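Local coordinates for mandelate racemase/muconate lactonizing enzyme family protein (Roseovarius nubinhibens ISM, PDB 3U4F) that binds magnesium in a TIM-barrel active site of the enolase superfamily and is probably a hydro-lyase, at residues A[203-208]-A[229-234]; A[251-256]-A[273-278]. All blocks are in the same frame, centred on the assembly; numbering follows the deposited sequence.

Contact 1: residues A[203-208]-A[229-234]. With MG (magnesium ion), chain E; GAI (guanidine), chain F.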
loop_
_atom_site.group_PDB
_atom_site.type_symbol
_atom_site.label_atom_id
_atom_site.label_comp_id
_atom_site.label_asym_id
_atom_site.label_seq_id
_atom_site.Cartn_x
_atom_site.Cartn_y
_atom_site.Cartn_z
ATOM N N LEU A 203 -0.361 -14.767 -26.196
ATOM C CA LEU A 203 -0.753 -13.794 -25.173
ATOM C C LEU A 203 0.296 -12.687 -25.168
ATOM O O LEU A 203 1.441 -12.915 -25.545
ATOM C CB LEU A 203 -0.737 -14.467 -23.782
ATOM C CG LEU A 203 -1.597 -15.680 -23.441
ATOM C CD1 LEU A 203 -1.094 -16.984 -24.062
ATOM C CD2 LEU A 203 -1.625 -15.841 -21.865
ATOM N N ILE A 204 -0.069 -11.494 -24.720
ATOM C CA ILE A 204 0.927 -10.432 -24.615
ATOM C C ILE A 204 0.621 -9.634 -23.369
ATOM O O ILE A 204 -0.528 -9.599 -22.904
ATOM C CB ILE A 204 0.960 -9.517 -25.900
ATOM C CG1 ILE A 204 2.294 -8.748 -26.023
ATOM C CG2 ILE A 204 -0.264 -8.608 -25.970
ATOM C CD1 ILE A 204 2.612 -8.337 -27.506
ATOM N N ASP A 205 1.638 -8.964 -22.846
ATOM C CA ASP A 205 1.472 -8.222 -21.604
ATOM C C ASP A 205 2.223 -6.896 -21.803
ATOM O O ASP A 205 3.405 -6.907 -22.123
ATOM C CB ASP A 205 2.108 -9.048 -20.486
ATOM C CG ASP A 205 1.767 -8.545 -19.083
ATOM O OD1 ASP A 205 1.483 -7.348 -18.916
ATOM O OD2 ASP A 205 1.784 -9.383 -18.135
ATOM N N ALA A 206 1.514 -5.783 -21.621
ATOM C CA ALA A 206 2.064 -4.430 -21.841
ATOM C C ALA A 206 2.551 -3.780 -20.558
ATOM O O ALA A 206 3.054 -2.648 -20.559
ATOM C CB ALA A 206 1.005 -3.536 -22.513
ATOM N N ASN A 207 2.369 -4.474 -19.446
ATOM C CA ASN A 207 2.785 -3.952 -18.126
ATOM C C ASN A 207 2.605 -2.452 -17.951
ATOM O O ASN A 207 3.576 -1.719 -17.631
ATOM C CB ASN A 207 4.233 -4.346 -17.842
ATOM C CG ASN A 207 4.402 -5.846 -17.658
ATOM O OD1 ASN A 207 4.141 -6.401 -16.570
ATOM N ND2 ASN A 207 4.836 -6.501 -18.703
ATOM N N SER A 208 1.372 -1.997 -18.144
ATOM C CA SER A 208 0.970 -0.609 -17.788
ATOM C C SER A 208 1.525 0.484 -18.676
ATOM O O SER A 208 1.592 1.650 -18.273
ATOM C CB SER A 208 1.313 -0.296 -16.311
ATOM O OG SER A 208 0.409 -0.937 -15.420
ATOM N N HIS A 229 -5.226 -12.722 -25.663
ATOM C CA HIS A 229 -5.060 -12.274 -24.267
ATOM C C HIS A 229 -4.161 -11.029 -24.315
ATOM O O HIS A 229 -3.027 -11.102 -24.792
ATOM C CB HIS A 229 -4.408 -13.448 -23.495
ATOM C CG HIS A 229 -3.971 -13.141 -22.093
ATOM N ND1 HIS A 229 -4.478 -13.814 -21.000
ATOM C CD2 HIS A 229 -3.041 -12.284 -21.608
ATOM C CE1 HIS A 229 -3.884 -13.380 -19.899
ATOM N NE2 HIS A 229 -3.008 -12.451 -20.242
ATOM N N PHE A 230 -4.681 -9.911 -23.836
ATOM C CA PHE A 230 -3.978 -8.616 -23.860
ATOM C C PHE A 230 -3.983 -8.097 -22.424
ATOM O O PHE A 230 -4.999 -7.587 -21.914
ATOM C CB PHE A 230 -4.760 -7.687 -24.808
ATOM C CG PHE A 230 -4.137 -6.332 -25.034
ATOM C CD1 PHE A 230 -2.813 -6.073 -24.715
ATOM C CD2 PHE A 230 -4.892 -5.341 -25.648
ATOM C CE1 PHE A 230 -2.246 -4.806 -24.974
ATOM C CE2 PHE A 230 -4.331 -4.066 -25.918
ATOM C CZ PHE A 230 -3.030 -3.810 -25.588
ATOM N N GLU A 231 -2.840 -8.241 -21.772
ATOM C CA GLU A 231 -2.733 -8.008 -20.349
ATOM C C GLU A 231 -2.192 -6.614 -20.025
ATOM O O GLU A 231 -1.245 -6.169 -20.638
ATOM C CB GLU A 231 -1.845 -9.094 -19.752
ATOM C CG GLU A 231 -1.601 -8.962 -18.260
ATOM C CD GLU A 231 -1.063 -10.253 -17.677
ATOM O OE1 GLU A 231 -1.202 -11.318 -18.355
ATOM O OE2 GLU A 231 -0.533 -10.201 -16.534
ATOM N N GLU A 232 -2.834 -5.974 -19.049
ATOM C CA GLU A 232 -2.417 -4.712 -18.439
ATOM C C GLU A 232 -2.075 -3.662 -19.495
ATOM O O GLU A 232 -0.979 -3.151 -19.522
ATOM C CB GLU A 232 -1.256 -4.952 -17.438
ATOM C CG GLU A 232 -1.046 -3.827 -16.415
ATOM C CD GLU A 232 -0.026 -4.216 -15.351
ATOM O OE1 GLU A 232 -0.211 -5.312 -14.781
ATOM O OE2 GLU A 232 0.925 -3.419 -15.083
ATOM N N PRO A 233 -3.024 -3.365 -20.402
ATOM C CA PRO A 233 -2.696 -2.450 -21.524
ATOM C C PRO A 233 -2.310 -1.058 -21.037
ATOM O O PRO A 233 -1.446 -0.396 -21.637
ATOM C CB PRO A 233 -4.030 -2.355 -22.309
ATOM C CG PRO A 233 -5.109 -2.836 -21.341
ATOM C CD PRO A 233 -4.390 -3.918 -20.516
ATOM N N CYS A 234 -2.985 -0.623 -19.975
ATOM C CA CYS A 234 -2.860 0.728 -19.431
ATOM C C CYS A 234 -2.375 0.695 -17.973
ATOM O O CYS A 234 -2.548 -0.310 -17.272
ATOM C CB CYS A 234 -4.233 1.384 -19.441
ATOM S SG CYS A 234 -4.978 1.552 -21.111
HETATM MG MG MG E . 1.294 -9.322 -16.062
HETATM C C GAI F . 3.253 -10.966 -15.780
HETATM N N1 GAI F . 4.221 -11.843 -15.707
HETATM N N2 GAI F . 3.416 -9.603 -15.635
HETATM N N3 GAI F . 1.985 -11.375 -15.957
HETATM O O HOH W 1 1.058 -7.362 -16.284
#

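Contact 2: residues A[251-256]-A[273-278]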
loop_
_atom_site.group_PDB
_atom_site.type_symbol
_atom_site.label_atom_id
_atom_site.label_comp_id
_atom_site.label_asym_id
_atom_site.label_seq_id
_atom_site.Cartn_x
_atom_site.Cartn_y
_atom_site.Cartn_z
ATOM N N ILE A 251 -10.676 -8.807 -28.310
ATOM C CA ILE A 251 -9.669 -9.624 -27.596
ATOM C C ILE A 251 -9.879 -9.447 -26.078
ATOM O O ILE A 251 -10.235 -8.352 -25.632
ATOM C CB ILE A 251 -8.216 -9.273 -28.045
ATOM C CG1 ILE A 251 -7.167 -10.212 -27.392
ATOM C CG2 ILE A 251 -7.932 -7.756 -27.866
ATOM C CD1 ILE A 251 -5.777 -10.132 -28.060
ATOM N N ASP A 252 -9.715 -10.528 -25.303
ATOM C CA ASP A 252 -9.771 -10.451 -23.839
ATOM C C ASP A 252 -8.680 -9.511 -23.353
ATOM O O ASP A 252 -7.499 -9.673 -23.718
ATOM C CB ASP A 252 -9.515 -11.823 -23.180
ATOM C CG ASP A 252 -10.730 -12.747 -23.203
ATOM O OD1 ASP A 252 -11.872 -12.284 -23.426
ATOM O OD2 ASP A 252 -10.525 -13.955 -22.970
ATOM N N VAL A 253 -9.090 -8.558 -22.529
ATOM C CA VAL A 253 -8.184 -7.655 -21.797
ATOM C C VAL A 253 -8.203 -8.138 -20.335
ATOM O O VAL A 253 -9.266 -8.444 -19.767
ATOM C CB VAL A 253 -8.638 -6.178 -21.910
ATOM C CG1 VAL A 253 -7.874 -5.238 -20.925
ATOM C CG2 VAL A 253 -8.499 -5.666 -23.364
ATOM N N THR A 254 -7.014 -8.219 -19.747
ATOM C CA THR A 254 -6.822 -8.952 -18.492
ATOM C C THR A 254 -5.979 -8.086 -17.560
ATOM O O THR A 254 -5.208 -7.242 -18.021
ATOM C CB THR A 254 -6.169 -10.331 -18.748
ATOM O OG1 THR A 254 -4.764 -10.194 -18.961
ATOM C CG2 THR A 254 -6.779 -11.013 -20.022
ATOM N N GLY A 255 -6.159 -8.251 -16.253
ATOM C CA GLY A 255 -5.257 -7.572 -15.325
ATOM C C GLY A 255 -5.599 -7.840 -13.877
ATOM O O GLY A 255 -6.560 -8.568 -13.579
ATOM N N GLY A 256 -4.787 -7.241 -12.996
ATOM C CA GLY A 256 -5.042 -7.215 -11.562
ATOM C C GLY A 256 -3.864 -7.689 -10.715
ATOM O O GLY A 256 -3.985 -7.730 -9.496
ATOM N N ALA A 273 -14.087 -3.869 -15.789
ATOM C CA ALA A 273 -13.000 -3.179 -16.412
ATOM C C ALA A 273 -12.117 -4.151 -17.214
ATOM O O ALA A 273 -11.445 -3.737 -18.146
ATOM C CB ALA A 273 -12.183 -2.461 -15.364
ATOM N N VAL A 274 -12.088 -5.429 -16.814
ATOM C CA VAL A 274 -11.324 -6.443 -17.526
ATOM C C VAL A 274 -12.222 -7.661 -17.815
ATOM O O VAL A 274 -13.254 -7.845 -17.167
ATOM C CB VAL A 274 -10.044 -6.931 -16.751
ATOM C CG1 VAL A 274 -9.021 -5.814 -16.576
ATOM C CG2 VAL A 274 -10.415 -7.496 -15.388
ATOM N N ASP A 275 -11.785 -8.479 -18.771
ATOM C CA ASP A 275 -12.477 -9.715 -19.158
ATOM C C ASP A 275 -12.025 -10.928 -18.366
ATOM O O ASP A 275 -12.790 -11.878 -18.218
ATOM C CB ASP A 275 -12.260 -9.968 -20.642
ATOM C CG ASP A 275 -12.730 -8.788 -21.501
ATOM O OD1 ASP A 275 -13.964 -8.494 -21.513
ATOM O OD2 ASP A 275 -11.861 -8.118 -22.090
ATOM N N VAL A 276 -10.780 -10.897 -17.885
ATOM C CA VAL A 276 -10.201 -11.983 -17.083
ATOM C C VAL A 276 -9.477 -11.306 -15.901
ATOM O O VAL A 276 -8.718 -10.369 -16.117
ATOM C CB VAL A 276 -9.170 -12.763 -17.891
ATOM C CG1 VAL A 276 -8.550 -13.900 -17.053
ATOM C CG2 VAL A 276 -9.771 -13.355 -19.183
ATOM N N VAL A 277 -9.701 -11.782 -14.680
ATOM C CA VAL A 277 -9.007 -11.212 -13.522
ATOM C C VAL A 277 -7.732 -11.999 -13.182
ATOM O O VAL A 277 -7.690 -13.234 -13.316
ATOM C CB VAL A 277 -9.937 -11.046 -12.290
ATOM C CG1 VAL A 277 -11.151 -10.188 -12.657
ATOM C CG2 VAL A 277 -10.437 -12.390 -11.764
ATOM N N GLN A 278 -6.706 -11.286 -12.724
ATOM C CA GLN A 278 -5.390 -11.893 -12.552
ATOM C C GLN A 278 -4.757 -11.547 -11.188
ATOM O O GLN A 278 -3.689 -10.991 -11.140
ATOM C CB GLN A 278 -4.446 -11.465 -13.681
ATOM C CG GLN A 278 -4.974 -11.883 -15.040
ATOM C CD GLN A 278 -3.957 -11.620 -16.098
ATOM O OE1 GLN A 278 -3.806 -10.483 -16.520
ATOM N NE2 GLN A 278 -3.244 -12.668 -16.543
HETATM O O HOH W 2 -12.001 -6.861 -24.330
#

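Contact 1: residues A[203-208]-A[229-234]
At the C-terminal mouth of the enolase-superfamily TIM barrel, D205 and E231 reach from neighbouring parallel strands to one magnesium ion. The strands belong to a beta-alpha-beta unit, and the axes of the short strands 203-205 and 229-231 approach to 4.8 Å. I204 N gives to H229 O, E231 N to I204 O and A206 N to E231 O, the last nearly straight. Both acidic side chains leave the same face of the sheet with CG anti to the backbone N (chi1 -168° in D205, 178° in E231), which carries D205 OD2 and E231 OE2 to 2.1 Å each from the magnesium. These oxygens stand 2.9 Å from each other, a closeness the shared cation probably makes tolerable; E257 adds a third carboxylate, and guanidine N2 and N3 also bind the metal. The other oxygens are held as well. H229 NE2, with its partner in the ring plane, donates to E231 OE1 over 2.8 Å, and K167 makes a salt bridge to that same oxygen. L203 CD2 sits over the centre of the H229 ring as a CH-pi contact, covering one face of the imidazole that holds E231 OE1. D205 OD1 closes an Asx turn by accepting from N207 N. On the opposite face of the sheet, I204 CG2 packs beside F230 CD1. Beyond the strands S208 N bonds to E232 O, and a metal-bound water lies 2.7 Å from D205 OD1 and 2.8 Å from E232 OE1, within hydrogen-bonding distance of both. The other oxygen of that glutamate, E232 OE2, accepts from S208 OG at 2.6 Å, on its anti side and 28° out of the carboxylate plane.

Contact 2: residues A[251-256]-A[273-278]
A beta-alpha-beta unit of the TIM barrel, strand 253-255, helix 262-270 and strand 276-277, brings two short parallel strands side by side, joined by backbone bonds and bracketed by a side-chain bond near each end. At the start, the carboxylate of D275 takes the place of a backbone acceptor: its OD2 receives V253 N at 2.8 Å through the anti lone pair, almost straight at 176°. The return bond runs from D275 N to V253 O, 2.7 Å, so one residue answers both the N-H and the C=O of V253. That carbonyl also takes a weak bond from V276 N. A water donates to both I251 O and D275 OD2, giving the carboxylate oxygen a second donor. D252 OD1 lies 4.4 Å from D275 OD2, a pairing of like charges that might be eased by the magnesium ion near D275, which S246 and L249 bind. Further along, G255 N gives a weak bond to V276 O, and Q278 N reaches G255 O from above its carbonyl plane. T254 CG2 lies against V276 CB at 3.6 Å, both side chains pointing the same way. With chi1 at 78°, T254 OG1 is set between its own backbone N and carbonyl carbon and turned to Q278, whose amide is then held at both ends: OE1 accepts from the threonine, while NE2 donates to E231 OE1, a second-shell bond to a magnesium ligand. A leucine in place of Q278 would probably leave the T254 hydroxyl without this acceptor and E231 OE1 without one of its donors. The T254 OG1 to Q278 OE1 bond is short, 2.6 Å, and its donor stands 62° out of the amide carbonyl plane.

In the fold
Following the chain from the N terminus, strand 201-205 leads through helix 212-224 to strand 229-231, where contact 1 closes its loop. Helix 239-248 then carries the chain to strand 253-255, and helix 262-270 to strand 276-277, where contact 2 closes. The two loops follow in series, neither enclosing nor crossing the other, and their centres lie 9 Å apart. What joins them is the sheet itself: 229-231 pairs with 253-255, and F230 N to D252 O is a probable hydrogen bond, as is E232 N to T254 O. Four consecutive strands of the barrel wall are thus tied together, from the metal ligand D205 on 203-208 round to 273-278.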